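Local coordinates for protein beta-glucosidase (PDB 5M6G) that probably hydrolyses terminal, non-reducing beta-D-glucosyl residues to release beta-D-glucose, as a glycoside hydrolase of family 3, at residues A[567-570]-A[571-575]. Sequence-based numbering, arbitrary orientation.
Sequences QGVA and DVLFG
Two turns of short helix are closed by i to i+4 backbone bonds, Asp571 N to Gln567 O, Phe574 N to Ala570 O and, straightest of the three, Leu573 N to Val569 O at 3.0 Å, while Val572 N shares itself weakly between the carbonyls of Gly568 and Val569. The Phe574 ring presents its edge to the carbonyl that its own N binds, with Ala570 O in the ring plane 3.3 Å from CD1. Phe574 already leaves helical angles, and the turn made there brings Gly575 N to Val572 O at 3.1 Å; Gly575 itself then has a positive phi of 78°. Along one flank Val569 and Leu573 run side by side, Val569 CG1 to Leu573 CD1 at 4.1 Å. Asp571 CG lies beside its backbone N (chi1 -71°), which folds the carboxylate back along the preceding turn until OD2 is 3.5 Å from Gly568 CA. There OD2 forms salt bridges with Arg406 and Arg410, so an asparagine here would probably cost both arginines the charge they meet at this point. Those arginines belong to helix 399-412, which also meets Val569 through Val409. Phe574 and Ala570 pack against helix 465-472, while Val572 and Leu573 rest on Leu557 of strand 555-560, seating the helix against the mixed sheet of the C-terminal domain.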
loop_
_atom_site.group_PDB
_atom_site.type_symbol
_atom_site.label_atom_id
_atom_site.label_comp_id
_atom_site.label_asym_id
_atom_site.label_seq_id
_atom_site.Cartn_x
_atom_site.Cartn_y
_atom_site.Cartn_z
ATOM N N GLN A 567 -13.935 2.752 15.301
ATOM C CA GLN A 567 -14.208 3.468 16.542
ATOM C C GLN A 567 -13.271 4.663 16.748
ATOM O O GLN A 567 -13.611 5.584 17.502
ATOM C CB GLN A 567 -14.134 2.491 17.724
ATOM C CG GLN A 567 -12.753 1.931 18.006
ATOM C CD GLN A 567 -12.375 0.655 17.220
ATOM O OE1 GLN A 567 -12.912 0.367 16.145
ATOM N NE2 GLN A 567 -11.434 -0.112 17.778
ATOM N N GLY A 568 -12.114 4.693 16.076
ATOM C CA GLY A 568 -11.257 5.869 16.176
ATOM C C GLY A 568 -11.883 7.128 15.603
ATOM O O GLY A 568 -11.511 8.240 16.000
ATOM N N VAL A 569 -12.839 6.981 14.684
ATOM C CA VAL A 569 -13.565 8.136 14.174
ATOM C C VAL A 569 -14.433 8.739 15.268
ATOM O O VAL A 569 -14.439 9.959 15.474
ATOM C CB VAL A 569 -14.403 7.745 12.945
ATOM C CG1 VAL A 569 -15.170 8.959 12.438
ATOM C CG2 VAL A 569 -13.488 7.185 11.850
ATOM N N ALA A 570 -15.186 7.890 15.977
ATOM C CA ALA A 570 -16.003 8.375 17.084
ATOM C C ALA A 570 -15.149 8.988 18.176
ATOM O O ALA A 570 -15.588 9.927 18.845
ATOM C CB ALA A 570 -16.850 7.241 17.664
ATOM N N ASP A 571 -13.936 8.461 18.388
ATOM C CA ASP A 571 -13.033 9.054 19.370
ATOM C C ASP A 571 -12.853 10.547 19.123
ATOM O O ASP A 571 -12.839 11.349 20.068
ATOM C CB ASP A 571 -11.680 8.352 19.338
ATOM C CG ASP A 571 -11.739 6.942 19.894
ATOM O OD1 ASP A 571 -12.740 6.597 20.556
ATOM O OD2 ASP A 571 -10.778 6.178 19.662
ATOM N N VAL A 572 -12.729 10.941 17.856
ATOM C CA VAL A 572 -12.546 12.351 17.525
ATOM C C VAL A 572 -13.876 13.097 17.587
ATOM O O VAL A 572 -13.963 14.187 18.164
ATOM C CB VAL A 572 -11.880 12.477 16.143
ATOM C CG1 VAL A 572 -11.786 13.928 15.712
ATOM C CG2 VAL A 572 -10.497 11.829 16.174
ATOM N N LEU A 573 -14.929 12.512 17.002
ATOM C CA LEU A 573 -16.249 13.143 16.989
ATOM C C LEU A 573 -16.726 13.516 18.389
ATOM O O LEU A 573 -17.396 14.541 18.570
ATOM C CB LEU A 573 -17.269 12.216 16.315
ATOM C CG LEU A 573 -17.229 12.064 14.783
ATOM C CD1 LEU A 573 -18.182 10.974 14.340
ATOM C CD2 LEU A 573 -17.556 13.392 14.074
ATOM N N PHE A 574 -16.397 12.700 19.390
ATOM C CA PHE A 574 -16.882 12.903 20.754
ATOM C C PHE A 574 -15.823 13.490 21.677
ATOM O O PHE A 574 -16.028 13.529 22.895
ATOM C CB PHE A 574 -17.426 11.585 21.318
ATOM C CG PHE A 574 -18.733 11.187 20.702
ATOM C CD1 PHE A 574 -18.766 10.481 19.516
ATOM C CD2 PHE A 574 -19.931 11.589 21.271
ATOM C CE1 PHE A 574 -19.967 10.144 18.923
ATOM C CE2 PHE A 574 -21.135 11.255 20.689
ATOM C CZ PHE A 574 -21.156 10.534 19.509
ATOM N N GLY A 575 -14.696 13.937 21.127
ATOM C CA GLY A 575 -13.700 14.658 21.890
ATOM C C GLY A 575 -12.795 13.821 22.762
ATOM O O GLY A 575 -12.057 14.393 23.571
#